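Local coordinates for protein YiiM (Escherichia coli, PDB 1O65) that has a MOSC domain joined to a small helical domain and probably serves as a molybdenum-binding oxidoreductase acting on nitrogenous compounds, at residues 107-112 against 180-186; 195-201 against 220-226. All coordinates share one frame; numbering follows the deposited sequence.

Contact 1: 107-112 against 180-186; sequences ESNVYM and DVTVQEA
Thr-182 meets Tyr-111 through a single beta bridge at the seam where a loop of the MOSC domain receives the start of helix 183-191, the first of the three-helix domain. Two backbone bonds flank the bridge: Val-183 N to Val-110 O (2.9 Å) and Met-112 N to Val-181 O, both close to straight. Gln-184 N, the next amide in the first turn of the helix, reaches Glu-107 O at 3.0 Å from above the carbonyl plane. The buried, well-packed side is that of Val-110, Met-112 and Val-183. Val-183 CG2 lies against Val-110 CG1 (3.8 Å), the two side chains running side by side. The Met-112 chain, bent at both chi2 and chi3, lays SD against Ala-186 CB (3.9 Å), and Pro-128 of strand 121-128 touches Met-112, Val-183 and Ala-186. Glu-107 gives this layer its CG, 3.6 Å from Val-183 CG1, while its buried carboxylate turns away to His-76 and Gly-155. Toward solvent the contact is looser: Ser-108 and Gln-184 are both exposed, and Ser-108 CB merely approaches Gln-184 OE1 (3.7 Å). Tyr-111, though partly exposed, is held against Thr-182. That threonine is also the N-cap, in a capping box with Glu-185: Thr-182 OG1 accepts from Glu-185 N, and Glu-185 OE2 accepts from Thr-182 N. With OG1 committed to the helix end (chi1 62°), the methyl is left to face the tyrosine, where CG2 sits over one face of the Tyr-111 ring, 3.5 Å from its centroid and 19° off the normal.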
loop_
_atom_site.group_PDB
_atom_site.type_symbol
_atom_site.label_atom_id
_atom_site.label_comp_id
_atom_site.label_asym_id
_atom_site.label_seq_id
_atom_site.Cartn_x
_atom_site.Cartn_y
_atom_site.Cartn_z
ATOM N N GLU A 107 0.077 -6.492 -6.068
ATOM C CA GLU A 107 1.465 -6.070 -6.015
ATOM C C GLU A 107 2.194 -6.347 -7.328
ATOM O O GLU A 107 3.154 -5.624 -7.663
ATOM C CB GLU A 107 2.219 -6.792 -4.873
ATOM C CG GLU A 107 1.677 -6.377 -3.501
ATOM C CD GLU A 107 0.411 -7.099 -3.107
ATOM O OE1 GLU A 107 -0.018 -8.098 -3.776
ATOM O OE2 GLU A 107 -0.219 -6.663 -2.128
ATOM N N SER A 108 1.809 -7.412 -8.050
ATOM C CA SER A 108 2.469 -7.724 -9.301
ATOM C C SER A 108 1.992 -6.920 -10.487
ATOM O O SER A 108 2.683 -7.019 -11.516
ATOM C CB SER A 108 2.452 -9.229 -9.614
ATOM O OG SER A 108 1.172 -9.795 -9.404
ATOM N N ASN A 109 0.888 -6.198 -10.470
ATOM C CA ASN A 109 0.558 -5.398 -11.657
ATOM C C ASN A 109 0.414 -3.914 -11.286
ATOM O O ASN A 109 -0.121 -3.120 -12.068
ATOM C CB ASN A 109 -0.641 -5.923 -12.423
ATOM C CG ASN A 109 -1.944 -5.756 -11.711
ATOM O OD1 ASN A 109 -1.925 -5.675 -10.474
ATOM N ND2 ASN A 109 -3.080 -5.687 -12.413
ATOM N N VAL A 110 0.757 -3.560 -10.052
ATOM C CA VAL A 110 0.758 -2.148 -9.654
ATOM C C VAL A 110 2.226 -1.712 -9.556
ATOM O O VAL A 110 3.021 -2.393 -8.907
ATOM C CB VAL A 110 -0.022 -1.902 -8.367
ATOM C CG1 VAL A 110 0.199 -0.518 -7.776
ATOM C CG2 VAL A 110 -1.523 -2.047 -8.667
ATOM N N TYR A 111 2.599 -0.653 -10.262
ATOM C CA TYR A 111 3.987 -0.209 -10.245
ATOM C C TYR A 111 4.220 1.010 -9.358
ATOM O O TYR A 111 3.354 1.884 -9.202
ATOM C CB TYR A 111 4.434 0.101 -11.683
ATOM C CG TYR A 111 4.632 -1.131 -12.556
ATOM C CD1 TYR A 111 3.535 -1.895 -12.935
ATOM C CD2 TYR A 111 5.891 -1.540 -12.982
ATOM C CE1 TYR A 111 3.669 -3.008 -13.721
ATOM C CE2 TYR A 111 6.029 -2.673 -13.777
ATOM C CZ TYR A 111 4.915 -3.403 -14.137
ATOM O OH TYR A 111 5.017 -4.539 -14.903
ATOM N N MET A 112 5.431 1.095 -8.806
ATOM C CA MET A 112 5.820 2.247 -7.977
ATOM C C MET A 112 5.732 3.499 -8.839
ATOM O O MET A 112 6.218 3.451 -9.964
ATOM C CB MET A 112 7.272 2.087 -7.535
ATOM C CG MET A 112 7.517 0.843 -6.683
ATOM S SD MET A 112 6.630 0.888 -5.109
ATOM C CE MET A 112 7.403 2.306 -4.367
ATOM N N ASP A 180 9.611 1.046 -13.744
ATOM C CA ASP A 180 9.495 -0.361 -14.100
ATOM C C ASP A 180 9.721 -1.208 -12.854
ATOM O O ASP A 180 10.252 -2.306 -12.918
ATOM C CB ASP A 180 10.407 -0.805 -15.235
ATOM C CG ASP A 180 11.852 -0.765 -14.797
ATOM O OD1 ASP A 180 12.098 -0.050 -13.795
ATOM O OD2 ASP A 180 12.678 -1.464 -15.439
ATOM N N VAL A 181 9.408 -0.630 -11.679
ATOM C CA VAL A 181 9.511 -1.455 -10.474
ATOM C C VAL A 181 8.119 -1.610 -9.889
ATOM O O VAL A 181 7.480 -0.636 -9.515
ATOM C CB VAL A 181 10.577 -1.086 -9.467
ATOM C CG1 VAL A 181 10.955 0.370 -9.453
ATOM C CG2 VAL A 181 10.212 -1.553 -8.039
ATOM N N THR A 182 7.633 -2.834 -9.851
ATOM C CA THR A 182 6.332 -3.155 -9.291
ATOM C C THR A 182 6.432 -3.100 -7.755
ATOM O O THR A 182 7.521 -3.229 -7.193
ATOM C CB THR A 182 5.908 -4.593 -9.640
ATOM O OG1 THR A 182 6.852 -5.514 -9.070
ATOM C CG2 THR A 182 5.879 -4.834 -11.154
ATOM N N VAL A 183 5.281 -3.041 -7.127
ATOM C CA VAL A 183 5.127 -3.102 -5.687
ATOM C C VAL A 183 5.727 -4.400 -5.164
ATOM O O VAL A 183 6.465 -4.450 -4.173
ATOM C CB VAL A 183 3.632 -2.969 -5.302
ATOM C CG1 VAL A 183 3.407 -3.183 -3.824
ATOM C CG2 VAL A 183 3.149 -1.546 -5.672
ATOM N N GLN A 184 5.525 -5.496 -5.896
ATOM C CA GLN A 184 6.049 -6.803 -5.531
ATOM C C GLN A 184 7.570 -6.739 -5.470
ATOM O O GLN A 184 8.153 -7.179 -4.485
ATOM C CB GLN A 184 5.588 -7.886 -6.506
ATOM C CG GLN A 184 6.216 -9.258 -6.250
ATOM C CD GLN A 184 5.683 -10.273 -7.267
ATOM O OE1 GLN A 184 5.874 -10.144 -8.474
ATOM N NE2 GLN A 184 4.995 -11.294 -6.778
ATOM N N GLU A 185 8.180 -6.182 -6.509
ATOM C CA GLU A 185 9.626 -6.013 -6.533
ATOM C C GLU A 185 10.104 -5.137 -5.371
ATOM O O GLU A 185 11.051 -5.495 -4.686
ATOM C CB GLU A 185 10.094 -5.407 -7.842
ATOM C CG GLU A 185 9.881 -6.254 -9.089
ATOM C CD GLU A 185 10.217 -5.444 -10.346
ATOM O OE1 GLU A 185 11.445 -5.208 -10.518
ATOM O OE2 GLU A 185 9.284 -5.048 -11.075
ATOM N N ALA A 186 9.477 -3.988 -5.128
ATOM C CA ALA A 186 9.906 -3.129 -4.043
ATOM C C ALA A 186 9.810 -3.900 -2.717
ATOM O O ALA A 186 10.742 -3.859 -1.924
ATOM C CB ALA A 186 9.114 -1.847 -3.972
#

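Contact 2: 195-201 against 220-226; sequences FDDDQYH and RRLSGKI
With CG anti to the backbone N in Asp-197 (chi1 -171°), the carboxylate swings across to Arg-221, whose chain bends at chi3 (65°) to turn its guanidinium side-on. The result is a two-pronged salt bridge: Arg-221 NE to Asp-197 OD1 and Arg-221 NH2 to Asp-197 OD2, each 2.7 Å. Both oxygens lie near the guanidinium plane, but the two planes are 34° apart; NH2 comes in on the syn side of OD2, whereas NE meets OD1 from above the carboxylate plane. His-201 CB covers one guanidinium face. Helix 197-204 is thereby joined to the C-terminal end of helix 211-223. Beside the ion pair, Arg-220 CD lies over the Tyr-200 ring in a CH-pi contact, 4.1 Å from the centroid, and its guanidinium continues to Glu-227. Phe-195 closes the end of the contact: Gly-224 O stands over one face, Tyr-200 CE2 over the other, and Arg-220 O lies at the ring edge, 3.2 Å from Phe-195 CE2. A water donates to both Asp-197 OD1 and Arg-221 O, its oxygen 2.7 Å from Arg-221 O. Having the water and two arginine nitrogens as donors, the carboxylate of Asp-197 is probably kept ionised.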
loop_
_atom_site.group_PDB
_atom_site.type_symbol
_atom_site.label_atom_id
_atom_site.label_comp_id
_atom_site.label_asym_id
_atom_site.label_seq_id
_atom_site.Cartn_x
_atom_site.Cartn_y
_atom_site.Cartn_z
ATOM N N PHE A 195 21.326 -8.303 0.919
ATOM C CA PHE A 195 21.923 -7.032 0.575
ATOM C C PHE A 195 22.391 -6.975 -0.876
ATOM O O PHE A 195 23.115 -7.827 -1.391
ATOM C CB PHE A 195 23.112 -6.742 1.535
ATOM C CG PHE A 195 23.551 -5.296 1.383
ATOM C CD1 PHE A 195 24.404 -4.925 0.356
ATOM C CD2 PHE A 195 23.035 -4.313 2.220
ATOM C CE1 PHE A 195 24.742 -3.602 0.194
ATOM C CE2 PHE A 195 23.375 -2.985 2.058
ATOM C CZ PHE A 195 24.262 -2.636 1.052
ATOM N N ASP A 196 21.883 -6.001 -1.637
ATOM C CA ASP A 196 22.299 -5.827 -3.032
ATOM C C ASP A 196 22.336 -4.327 -3.291
ATOM O O ASP A 196 21.249 -3.733 -3.357
ATOM C CB ASP A 196 21.313 -6.465 -4.023
ATOM C CG ASP A 196 21.850 -6.459 -5.441
ATOM O OD1 ASP A 196 22.982 -6.954 -5.662
ATOM O OD2 ASP A 196 21.204 -5.971 -6.375
ATOM N N ASP A 197 23.479 -3.702 -3.391
ATOM C CA ASP A 197 23.498 -2.265 -3.645
ATOM C C ASP A 197 22.766 -1.878 -4.926
ATOM O O ASP A 197 22.133 -0.826 -4.983
ATOM C CB ASP A 197 24.959 -1.757 -3.729
ATOM C CG ASP A 197 24.990 -0.249 -3.767
ATOM O OD1 ASP A 197 24.672 0.378 -2.732
ATOM O OD2 ASP A 197 25.312 0.352 -4.817
ATOM N N ASP A 198 22.969 -2.657 -6.001
ATOM C CA ASP A 198 22.382 -2.369 -7.289
ATOM C C ASP A 198 20.852 -2.333 -7.222
ATOM O O ASP A 198 20.202 -1.489 -7.823
ATOM C CB ASP A 198 22.821 -3.364 -8.358
ATOM C CG ASP A 198 24.240 -3.200 -8.837
ATOM O OD1 ASP A 198 24.842 -2.119 -8.673
ATOM O OD2 ASP A 198 24.767 -4.176 -9.428
ATOM N N GLN A 199 20.291 -3.286 -6.512
ATOM C CA GLN A 199 18.851 -3.375 -6.301
ATOM C C GLN A 199 18.390 -2.162 -5.499
ATOM O O GLN A 199 17.344 -1.583 -5.834
ATOM C CB GLN A 199 18.524 -4.693 -5.631
ATOM C CG GLN A 199 17.286 -5.413 -6.078
ATOM C CD GLN A 199 17.236 -5.714 -7.558
ATOM O OE1 GLN A 199 16.223 -5.500 -8.215
ATOM N NE2 GLN A 199 18.349 -6.176 -8.108
ATOM N N TYR A 200 19.178 -1.726 -4.504
ATOM C CA TYR A 200 18.815 -0.532 -3.750
ATOM C C TYR A 200 18.901 0.696 -4.653
ATOM O O TYR A 200 18.029 1.572 -4.617
ATOM C CB TYR A 200 19.642 -0.323 -2.473
ATOM C CG TYR A 200 19.606 -1.547 -1.574
ATOM C CD1 TYR A 200 18.414 -2.263 -1.419
ATOM C CD2 TYR A 200 20.712 -1.997 -0.901
ATOM C CE1 TYR A 200 18.340 -3.397 -0.655
ATOM C CE2 TYR A 200 20.649 -3.129 -0.105
ATOM C CZ TYR A 200 19.470 -3.819 0.017
ATOM O OH TYR A 200 19.394 -4.939 0.794
ATOM N N HIS A 201 19.895 0.731 -5.555
ATOM C CA HIS A 201 19.971 1.900 -6.444
ATOM C C HIS A 201 18.734 1.927 -7.352
ATOM O O HIS A 201 18.137 2.956 -7.639
ATOM C CB HIS A 201 21.255 1.896 -7.256
ATOM C CG HIS A 201 21.382 3.001 -8.254
ATOM N ND1 HIS A 201 21.009 2.822 -9.581
ATOM C CD2 HIS A 201 21.819 4.262 -8.168
ATOM C CE1 HIS A 201 21.235 3.949 -10.261
ATOM N NE2 HIS A 201 21.715 4.831 -9.414
ATOM N N ARG A 220 20.709 1.885 3.742
ATOM C CA ARG A 220 21.357 0.593 3.482
ATOM C C ARG A 220 22.600 0.753 2.608
ATOM O O ARG A 220 23.598 0.079 2.879
ATOM C CB ARG A 220 20.389 -0.393 2.826
ATOM C CG ARG A 220 19.284 -0.839 3.810
ATOM C CD ARG A 220 18.367 -1.793 3.024
ATOM N NE ARG A 220 17.150 -2.095 3.749
ATOM C CZ ARG A 220 16.308 -3.055 3.378
ATOM N NH1 ARG A 220 16.594 -3.778 2.292
ATOM N NH2 ARG A 220 15.225 -3.284 4.092
ATOM N N ARG A 221 22.554 1.635 1.605
ATOM C CA ARG A 221 23.707 1.774 0.718
ATOM C C ARG A 221 24.941 2.248 1.491
ATOM O O ARG A 221 26.013 1.701 1.256
ATOM C CB ARG A 221 23.473 2.688 -0.487
ATOM C CG ARG A 221 22.216 2.358 -1.289
ATOM C CD ARG A 221 22.192 3.053 -2.627
ATOM N NE ARG A 221 23.258 2.595 -3.536
ATOM C CZ ARG A 221 23.668 3.348 -4.549
ATOM N NH1 ARG A 221 23.091 4.554 -4.742
ATOM N NH2 ARG A 221 24.629 2.921 -5.357
ATOM N N LEU A 222 24.748 3.194 2.408
ATOM C CA LEU A 222 25.856 3.765 3.154
ATOM C C LEU A 222 26.360 2.891 4.284
ATOM O O LEU A 222 27.560 2.854 4.557
ATOM C CB LEU A 222 25.466 5.158 3.682
ATOM C CG LEU A 222 25.286 6.222 2.573
ATOM C CD1 LEU A 222 24.602 7.455 3.131
ATOM C CD2 LEU A 222 26.645 6.606 1.998
ATOM N N SER A 223 25.462 2.131 4.917
ATOM C CA SER A 223 25.882 1.286 6.024
ATOM C C SER A 223 26.369 -0.062 5.534
ATOM O O SER A 223 27.151 -0.729 6.206
ATOM C CB SER A 223 24.722 1.100 7.030
ATOM O OG SER A 223 23.839 0.109 6.537
ATOM N N GLY A 224 25.892 -0.492 4.368
ATOM C CA GLY A 224 26.286 -1.811 3.847
ATOM C C GLY A 224 25.499 -2.878 4.600
ATOM O O GLY A 224 25.856 -4.051 4.600
ATOM N N LYS A 225 24.374 -2.497 5.228
ATOM C CA LYS A 225 23.592 -3.466 5.963
ATOM C C LYS A 225 22.090 -3.259 5.837
ATOM O O LYS A 225 21.597 -2.198 5.513
ATOM C CB LYS A 225 23.949 -3.476 7.470
ATOM C CG LYS A 225 25.298 -4.118 7.742
ATOM C CD LYS A 225 25.695 -4.226 9.173
ATOM C CE LYS A 225 25.798 -2.883 9.893
ATOM N NZ LYS A 225 27.084 -2.838 10.674
ATOM N N ILE A 226 21.364 -4.327 6.149
ATOM C CA ILE A 226 19.912 -4.297 6.157
ATOM C C ILE A 226 19.447 -3.981 7.563
ATOM O O ILE A 226 19.804 -4.743 8.474
ATOM C CB ILE A 226 19.370 -5.674 5.697
ATOM C CG1 ILE A 226 19.906 -5.936 4.278
ATOM C CG2 ILE A 226 17.850 -5.707 5.744
ATOM C CD1 ILE A 226 19.537 -7.264 3.676
HETATM O O HOH W 1 25.953 -0.315 -0.612
#

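Overall arrangement
Contacts 1 and 2 follow each other along the chain, the first closing before the second opens, and their centres lie about 19 Å apart. Their nearest atoms come to about 5 Å without touching. The centre of contact 1 lies about 11 Å from the centre of the chain, that of contact 2 about 23 Å. Contact 1 joins the MOSC domain to the first helix of the helical domain; contact 2 lies within the helical domain and pairs its next two helices. Helix 183-191 connects them physically: it begins at contact 1, while its Ile-189 packs on Tyr-200 of contact 2. Arg-202 of helix 197-204 reaches back to Glu-185 in a salt bridge.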